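Local coordinates for oligopeptide ABC transporter, periplasmic oligopeptide-binding protein, putative (Thermotoga maritima MSB8, PDB 5IPW) that probably binds oligopeptides as the periplasmic component of an ABC transporter that imports them, at residues K83-D88 and G92-G97; W102-N107 and S564-D569. All coordinates share one frame; numbering follows the deposited sequence.

Contact 1 (K83-D88 and G92-G97)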
ATOM      1  N   LYS A  83      -4.227 -13.723  -4.224  1.00 41.04           N
ATOM      2  CA  LYS A  83      -4.255 -12.955  -5.464  1.00 42.25           C
ATOM      3  C   LYS A  83      -3.996 -13.889  -6.637  1.00 40.80           C
ATOM      4  O   LYS A  83      -3.423 -14.963  -6.457  1.00 39.66           O
ATOM      5  CB  LYS A  83      -3.174 -11.863  -5.419  1.00 43.06           C
ATOM      6  CG  LYS A  83      -3.128 -11.085  -4.109  1.00 43.99           C
ATOM      7  CD  LYS A  83      -4.385 -10.253  -3.903  1.00 44.42           C
ATOM      8  CE  LYS A  83      -4.383  -9.556  -2.554  1.00 44.39           C
ATOM      9  NZ  LYS A  83      -5.701  -8.915  -2.276  1.00 44.93           N
ATOM     10  N   LEU A  84      -4.413 -13.481  -7.834  1.00 40.50           N
ATOM     11  CA  LEU A  84      -4.032 -14.196  -9.047  1.00 39.79           C
ATOM     12  C   LEU A  84      -2.531 -14.111  -9.169  1.00 38.94           C
ATOM     13  O   LEU A  84      -1.860 -15.077  -9.518  1.00 38.06           O
ATOM     14  CB  LEU A  84      -4.685 -13.578 -10.278  1.00 41.57           C
ATOM     15  CG  LEU A  84      -6.189 -13.808 -10.410  1.00 43.86           C
ATOM     16  CD1 LEU A  84      -6.737 -13.065 -11.614  1.00 44.33           C
ATOM     17  CD2 LEU A  84      -6.502 -15.289 -10.528  1.00 44.80           C
ATOM     18  N   ALA A  85      -2.009 -12.936  -8.869  1.00 39.25           N
ATOM     19  CA  ALA A  85      -0.583 -12.742  -8.807  1.00 40.71           C
ATOM     20  C   ALA A  85      -0.288 -11.778  -7.677  1.00 41.01           C
ATOM     21  O   ALA A  85      -0.930 -10.733  -7.559  1.00 41.48           O
ATOM     22  CB  ALA A  85      -0.072 -12.194 -10.127  1.00 40.87           C
ATOM     23  N   PHE A  86       0.673 -12.142  -6.839  1.00 41.78           N
ATOM     24  CA  PHE A  86       1.016 -11.338  -5.677  1.00 42.80           C
ATOM     25  C   PHE A  86       2.024 -10.280  -6.054  1.00 45.66           C
ATOM     26  O   PHE A  86       2.730 -10.400  -7.066  1.00 45.24           O
ATOM     27  CB  PHE A  86       1.618 -12.204  -4.572  1.00 40.49           C
ATOM     28  CG  PHE A  86       0.641 -13.153  -3.949  1.00 40.84           C
ATOM     29  CD1 PHE A  86      -0.180 -12.742  -2.912  1.00 40.85           C
ATOM     30  CD2 PHE A  86       0.550 -14.460  -4.386  1.00 40.70           C
ATOM     31  CE1 PHE A  86      -1.078 -13.613  -2.329  1.00 39.91           C
ATOM     32  CE2 PHE A  86      -0.349 -15.339  -3.802  1.00 41.44           C
ATOM     33  CZ  PHE A  86      -1.164 -14.911  -2.773  1.00 40.68           C
ATOM     34  N   TRP A  87       2.093  -9.248  -5.223  1.00 49.34           N
ATOM     35  CA  TRP A  87       3.256  -8.378  -5.210  1.00 51.91           C
ATOM     36  C   TRP A  87       4.450  -9.254  -4.871  1.00 54.24           C
ATOM     37  O   TRP A  87       4.316 -10.251  -4.165  1.00 54.28           O
ATOM     38  CB  TRP A  87       3.143  -7.300  -4.117  1.00 50.47           C
ATOM     39  CG  TRP A  87       2.164  -6.194  -4.351  1.00 48.68           C
ATOM     40  CD1 TRP A  87       1.157  -5.815  -3.519  1.00 50.02           C
ATOM     41  CD2 TRP A  87       2.121  -5.298  -5.468  1.00 48.05           C
ATOM     42  NE1 TRP A  87       0.479  -4.743  -4.045  1.00 49.77           N
ATOM     43  CE2 TRP A  87       1.047  -4.406  -5.246  1.00 48.94           C
ATOM     44  CE3 TRP A  87       2.882  -5.161  -6.635  1.00 46.80           C
ATOM     45  CZ2 TRP A  87       0.713  -3.395  -6.150  1.00 47.67           C
ATOM     46  CZ3 TRP A  87       2.549  -4.156  -7.535  1.00 46.81           C
ATOM     47  CH2 TRP A  87       1.473  -3.287  -7.288  1.00 48.01           C
ATOM     48  N   ASP A  88       5.625  -8.886  -5.349  1.00 61.27           N
ATOM     49  CA  ASP A  88       6.832  -9.361  -4.699  1.00 67.48           C
ATOM     50  C   ASP A  88       6.925  -8.624  -3.354  1.00 72.97           C
ATOM     51  O   ASP A  88       6.043  -7.829  -3.001  1.00 66.47           O
ATOM     52  CB  ASP A  88       8.059  -9.100  -5.560  1.00 69.04           C
ATOM     53  CG  ASP A  88       8.455  -7.647  -5.580  1.00 72.05           C
ATOM     54  OD1 ASP A  88       7.564  -6.771  -5.516  1.00 70.95           O
ATOM     55  OD2 ASP A  88       9.669  -7.381  -5.666  1.00 79.44           O
ATOM     56  N   GLY A  92       6.932  -3.847  -6.742  1.00 66.21           N
ATOM     57  CA  GLY A  92       7.027  -3.320  -8.105  1.00 67.20           C
ATOM     58  C   GLY A  92       6.643  -4.269  -9.215  1.00 69.25           C
ATOM     59  O   GLY A  92       6.332  -3.843 -10.326  1.00 68.64           O
ATOM     60  N   LYS A  93       6.649  -5.559  -8.908  1.00 73.73           N
ATOM     61  CA  LYS A  93       6.564  -6.598  -9.921  1.00 72.85           C
ATOM     62  C   LYS A  93       5.542  -7.638  -9.490  1.00 66.82           C
ATOM     63  O   LYS A  93       5.296  -7.819  -8.292  1.00 64.50           O
ATOM     64  CB  LYS A  93       7.939  -7.248 -10.111  1.00 77.63           C
ATOM     65  CG  LYS A  93       8.651  -7.563  -8.802  1.00 78.83           C
ATOM     66  CD  LYS A  93      10.088  -8.010  -9.002  1.00 85.05           C
ATOM     67  CE  LYS A  93      10.189  -9.438  -9.518  1.00 87.15           C
ATOM     68  NZ  LYS A  93      11.481 -10.075  -9.131  1.00 87.04           N
ATOM     69  N   LEU A  94       4.954  -8.319 -10.470  1.00 58.63           N
ATOM     70  CA  LEU A  94       4.006  -9.382 -10.183  1.00 54.91           C
ATOM     71  C   LEU A  94       4.685 -10.729 -10.114  1.00 52.63           C
ATOM     72  O   LEU A  94       5.656 -10.997 -10.803  1.00 50.94           O
ATOM     73  CB  LEU A  94       2.881  -9.424 -11.208  1.00 55.00           C
ATOM     74  CG  LEU A  94       1.649  -8.615 -10.827  1.00 55.21           C
ATOM     75  CD1 LEU A  94       2.010  -7.181 -10.465  1.00 55.76           C
ATOM     76  CD2 LEU A  94       0.665  -8.660 -11.987  1.00 54.74           C
ATOM     77  N   VAL A  95       4.111 -11.585  -9.288  1.00 52.54           N
ATOM     78  CA  VAL A  95       4.705 -12.844  -8.917  1.00 50.22           C
ATOM     79  C   VAL A  95       3.566 -13.867  -8.901  1.00 48.73           C
ATOM     80  O   VAL A  95       2.452 -13.533  -8.501  1.00 50.78           O
ATOM     81  CB  VAL A  95       5.381 -12.662  -7.546  1.00 50.62           C
ATOM     82  CG1 VAL A  95       5.298 -13.905  -6.708  1.00 52.07           C
ATOM     83  CG2 VAL A  95       6.828 -12.238  -7.724  1.00 51.42           C
ATOM     84  N   PRO A  96       3.821 -15.106  -9.349  1.00 44.72           N
ATOM     85  CA  PRO A  96       2.705 -16.051  -9.479  1.00 44.23           C
ATOM     86  C   PRO A  96       1.900 -16.274  -8.200  1.00 43.76           C
ATOM     87  O   PRO A  96       2.460 -16.307  -7.106  1.00 44.94           O
ATOM     88  CB  PRO A  96       3.385 -17.350  -9.909  1.00 43.93           C
ATOM     89  CG  PRO A  96       4.655 -16.917 -10.542  1.00 43.79           C
ATOM     90  CD  PRO A  96       5.091 -15.692  -9.800  1.00 43.94           C
ATOM     91  N   GLY A  97       0.590 -16.413  -8.361  1.00 43.99           N
ATOM     92  CA  GLY A  97      -0.329 -16.671  -7.255  1.00 43.80           C
ATOM     93  C   GLY A  97      -1.259 -17.787  -7.663  1.00 41.97           C
ATOM     94  O   GLY A  97      -0.798 -18.860  -7.993  1.00 42.23           O
TER
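Phe86 and Val95 form the antiparallel hydrogen-bonded pair at the heart of this contact. Phe86 N gives its hydrogen to Val95 O (2.8 Å), in the plane of that carbonyl, and Val95 N returns a bond to Phe86 O (2.9 Å). Both bonds are clearly bent at the hydrogen, and the two short strands are themselves splayed at 133° between their directions. Further along, Asp88 N reaches Lys93 O (3.1 Å) more directly, although it is tilted from the carbonyl plane.

The carboxylate of Asp88 extends this polar end. Its OD1 receives Gly92 N (3.2 Å) on the syn side, somewhat out of the carboxylate plane, and also Gly91 N, so two backbone N-H groups of the turn hold one oxygen. Asp88 CG stands between its own N and carbonyl carbon (chi1 74°), which swings the carboxylate over to the turn. The Lys93 chain passes it at about a right angle through CG and CD, while NZ stays 4.7 Å from Asp88 OD2, with no direct salt bridge. Elsewhere, Trp87 NE1 hydrogen-bonds to Val617 O.

Apolar contact is made on Leu94: Ala85 CB rests against its CG (4.0 Å), and the six-membered part of the Trp87 indole comes obliquely to its CD1. The Phe86 ring, on the sheet face shared with Val95, has Pro96 O at its edge; Lys83 CB, from the same segment, lies over one face near its rim. The arrangement is a tight beta hairpin, whose strand 85-87 is an outermost strand of a five-stranded antiparallel sheet.

Contact 2 (W102-N107 and S564-D569)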
ATOM      1  N   TRP A 102       0.510 -15.329 -16.843  1.00 52.99           N
ATOM      2  CA  TRP A 102      -0.418 -14.400 -17.450  1.00 54.03           C
ATOM      3  C   TRP A 102       0.201 -13.796 -18.692  1.00 56.60           C
ATOM      4  O   TRP A 102       1.362 -14.042 -19.013  1.00 55.37           O
ATOM      5  CB  TRP A 102      -0.855 -13.323 -16.450  1.00 53.67           C
ATOM      6  CG  TRP A 102       0.273 -12.668 -15.719  1.00 53.63           C
ATOM      7  CD1 TRP A 102       0.825 -11.452 -15.981  1.00 52.14           C
ATOM      8  CD2 TRP A 102       0.976 -13.193 -14.589  1.00 54.11           C
ATOM      9  NE1 TRP A 102       1.833 -11.188 -15.092  1.00 52.83           N
ATOM     10  CE2 TRP A 102       1.948 -12.242 -14.225  1.00 54.09           C
ATOM     11  CE3 TRP A 102       0.880 -14.378 -13.853  1.00 53.70           C
ATOM     12  CZ2 TRP A 102       2.820 -12.438 -13.157  1.00 54.38           C
ATOM     13  CZ3 TRP A 102       1.750 -14.577 -12.797  1.00 54.05           C
ATOM     14  CH2 TRP A 102       2.707 -13.612 -12.457  1.00 55.12           C
ATOM     15  N   GLU A 103      -0.599 -13.005 -19.389  1.00 61.89           N
ATOM     16  CA  GLU A 103      -0.296 -12.616 -20.743  1.00 63.36           C
ATOM     17  C   GLU A 103      -0.951 -11.272 -20.989  1.00 64.06           C
ATOM     18  O   GLU A 103      -2.145 -11.114 -20.739  1.00 63.02           O
ATOM     19  CB  GLU A 103      -0.870 -13.674 -21.675  1.00 65.53           C
ATOM     20  CG  GLU A 103       0.028 -14.059 -22.825  1.00 69.60           C
ATOM     21  CD  GLU A 103      -0.538 -15.217 -23.622  1.00 73.72           C
ATOM     22  OE1 GLU A 103      -1.262 -16.057 -23.040  1.00 70.77           O
ATOM     23  OE2 GLU A 103      -0.258 -15.284 -24.838  1.00 80.43           O
ATOM     24  N   VAL A 104      -0.164 -10.302 -21.443  1.00 67.62           N
ATOM     25  CA  VAL A 104      -0.675  -8.972 -21.764  1.00 71.74           C
ATOM     26  C   VAL A 104      -0.664  -8.805 -23.280  1.00 73.60           C
ATOM     27  O   VAL A 104       0.406  -8.840 -23.895  1.00 71.51           O
ATOM     28  CB  VAL A 104       0.189  -7.864 -21.138  1.00 72.74           C
ATOM     29  CG1 VAL A 104      -0.520  -6.522 -21.252  1.00 73.91           C
ATOM     30  CG2 VAL A 104       0.511  -8.187 -19.686  1.00 73.00           C
ATOM     31  N   LEU A 105      -1.844  -8.623 -23.876  1.00 73.62           N
ATOM     32  CA  LEU A 105      -1.974  -8.571 -25.335  1.00 72.27           C
ATOM     33  C   LEU A 105      -2.677  -7.307 -25.811  1.00 71.72           C
ATOM     34  O   LEU A 105      -3.230  -6.552 -25.007  1.00 70.95           O
ATOM     35  CB  LEU A 105      -2.718  -9.807 -25.853  1.00 71.01           C
ATOM     36  CG  LEU A 105      -2.161 -11.171 -25.446  1.00 71.89           C
ATOM     37  CD1 LEU A 105      -3.059 -12.290 -25.951  1.00 70.87           C
ATOM     38  CD2 LEU A 105      -0.742 -11.360 -25.960  1.00 72.96           C
ATOM     39  N   GLU A 106      -2.637  -7.091 -27.130  1.00 71.85           N
ATOM     40  CA  GLU A 106      -3.254  -5.928 -27.777  1.00 71.36           C
ATOM     41  C   GLU A 106      -2.867  -4.638 -27.062  1.00 70.16           C
ATOM     42  O   GLU A 106      -3.717  -3.810 -26.735  1.00 67.68           O
ATOM     43  CB  GLU A 106      -4.779  -6.090 -27.845  1.00 72.99           C
ATOM     44  CG  GLU A 106      -5.242  -7.208 -28.777  1.00 74.37           C
ATOM     45  CD  GLU A 106      -6.745  -7.455 -28.731  1.00 75.87           C
ATOM     46  OE1 GLU A 106      -7.525  -6.489 -28.546  1.00 76.69           O
ATOM     47  OE2 GLU A 106      -7.148  -8.629 -28.884  1.00 74.55           O
ATOM     48  N   ASN A 107      -1.567  -4.495 -26.814  1.00 72.96           N
ATOM     49  CA  ASN A 107      -1.022  -3.364 -26.074  1.00 78.35           C
ATOM     50  C   ASN A 107      -1.853  -3.010 -24.836  1.00 78.41           C
ATOM     51  O   ASN A 107      -2.446  -1.937 -24.754  1.00 77.53           O
ATOM     52  CB  ASN A 107      -0.876  -2.147 -26.999  1.00 82.94           C
ATOM     53  CG  ASN A 107      -0.115  -1.000 -26.345  1.00 84.86           C
ATOM     54  OD1 ASN A 107       0.871  -1.219 -25.634  1.00 85.68           O
ATOM     55  ND2 ASN A 107      -0.573   0.229 -26.577  1.00 83.48           N
ATOM     56  N   SER A 564      -0.351   3.791 -19.923  1.00 77.93           N
ATOM     57  CA  SER A 564      -0.661   3.051 -21.147  1.00 82.89           C
ATOM     58  C   SER A 564       0.255   1.850 -21.415  1.00 86.28           C
ATOM     59  O   SER A 564      -0.124   0.942 -22.163  1.00 88.23           O
ATOM     60  CB  SER A 564      -0.595   4.003 -22.338  1.00 82.22           C
ATOM     61  OG  SER A 564       0.642   4.688 -22.347  1.00 81.41           O
ATOM     62  N   THR A 565       1.446   1.844 -20.819  1.00 85.55           N
ATOM     63  CA  THR A 565       2.419   0.770 -21.059  1.00 88.09           C
ATOM     64  C   THR A 565       2.381  -0.296 -19.935  1.00 88.47           C
ATOM     65  O   THR A 565       2.373   0.050 -18.757  1.00 82.41           O
ATOM     66  CB  THR A 565       3.848   1.335 -21.286  1.00 88.27           C
ATOM     67  OG1 THR A 565       4.731   0.275 -21.673  1.00 90.84           O
ATOM     68  CG2 THR A 565       4.406   2.037 -20.045  1.00 86.81           C
ATOM     69  N   PRO A 566       2.335  -1.597 -20.304  1.00 92.74           N
ATOM     70  CA  PRO A 566       2.232  -2.690 -19.319  1.00 92.04           C
ATOM     71  C   PRO A 566       3.552  -3.268 -18.769  1.00 91.81           C
ATOM     72  O   PRO A 566       3.620  -3.595 -17.581  1.00 85.13           O
ATOM     73  CB  PRO A 566       1.492  -3.772 -20.099  1.00 92.96           C
ATOM     74  CG  PRO A 566       1.935  -3.575 -21.508  1.00 94.14           C
ATOM     75  CD  PRO A 566       2.163  -2.097 -21.684  1.00 92.64           C
ATOM     76  N   ASP A 567       4.575  -3.414 -19.613  1.00 93.37           N
ATOM     77  CA  ASP A 567       5.816  -4.098 -19.199  1.00 98.79           C
ATOM     78  C   ASP A 567       6.610  -3.285 -18.161  1.00 97.02           C
ATOM     79  O   ASP A 567       6.979  -2.140 -18.429  1.00 97.58           O
ATOM     80  CB  ASP A 567       6.700  -4.448 -20.411  1.00101.35           C
ATOM     81  CG  ASP A 567       7.153  -3.226 -21.194  1.00102.59           C
ATOM     82  OD1 ASP A 567       6.281  -2.478 -21.687  1.00104.06           O
ATOM     83  OD2 ASP A 567       8.378  -3.020 -21.322  1.00100.93           O
ATOM     84  N   PRO A 568       6.893  -3.880 -16.977  1.00 97.09           N
ATOM     85  CA  PRO A 568       7.450  -3.089 -15.874  1.00 99.08           C
ATOM     86  C   PRO A 568       8.908  -2.645 -16.054  1.00101.23           C
ATOM     87  O   PRO A 568       9.426  -1.911 -15.212  1.00100.42           O
ATOM     88  CB  PRO A 568       7.313  -4.018 -14.649  1.00 98.09           C
ATOM     89  CG  PRO A 568       6.728  -5.298 -15.145  1.00 97.22           C
ATOM     90  CD  PRO A 568       6.864  -5.311 -16.636  1.00 98.46           C
ATOM     91  N   ASP A 569       9.561  -3.095 -17.125  1.00105.78           N
ATOM     92  CA  ASP A 569      10.857  -2.541 -17.521  1.00109.06           C
ATOM     93  C   ASP A 569      10.686  -1.072 -17.877  1.00107.63           C
ATOM     94  O   ASP A 569      11.384  -0.208 -17.342  1.00105.11           O
ATOM     95  CB  ASP A 569      11.431  -3.282 -18.737  1.00110.29           C
ATOM     96  CG  ASP A 569      11.789  -4.729 -18.439  1.00113.10           C
ATOM     97  OD1 ASP A 569      11.658  -5.164 -17.273  1.00117.18           O
ATOM     98  OD2 ASP A 569      12.204  -5.437 -19.381  1.00110.87           O
TER
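One flat group takes part across this contact, the carboxamide of Asn107. Pro566 CD and the carbonyl oxygen of Ser564 both lie to the same side of its plane, each 4.2 Å from Asn107 OD1. The closer approach is made by Val104, whose CG1 meets the CB-CG side of the pyrrolidine ring of Pro566. The distance from Val104 CG1 to Pro566 CB is 3.6 Å, and to Pro566 CG 3.8 Å.

The valine reaches the ring because its CB points at the opposite segment and CG1 extends opposite the backbone N (chi1 -169°); CG2 is the more distant branch. Beside it on the sheet, Val104 is flanked by Tyr111 of strand 110-115. Asn107 approaches from the turn that follows strand 94-105, where both it and Glu106 have positive phi. Its side chain is extended at chi1 (-171°), which carries the amide over to the proline.

The partner segment connects helix 550-564 to helix 568-584. Ser564 OG is bonded back to Gln561 O and Tyr560 O, Asp567 holds the N-cap position of the next helix, and Thr565 turns its side chain onto that helix at Ile571 and Leu574. Pro566 points to the strand.

Chemically, the junction is slight. It buries 147 Å² in all and rests on one methyl-to-ring contact. Asn107 OD1 and Ser564 O are both acceptors, so their approach adds no hydrogen bond. A small, mainly van der Waals contact at the surface, with no directional bond between the segments, places few orientational demands on the two pieces of chain.

In the fold
Strand 94-105 carries both contacts, one at its start and the other at its far end, with their centres about 15 Å apart. Trp102 joins them directly. Its indole reaches back to the hairpin of contact 1, placing CZ2 3.6 Å from Leu94 CB and CH2 3.9 Å from Ala85 CB, with Pro96 also against the ring. Contact 1 forms locally, between neighbouring strands of the antiparallel sheet, whereas contact 2 is made with residues some 457 positions later in the chain. It joins the end of strand 94-105 and the turn after it to the connection between helices 550-564 and 568-584.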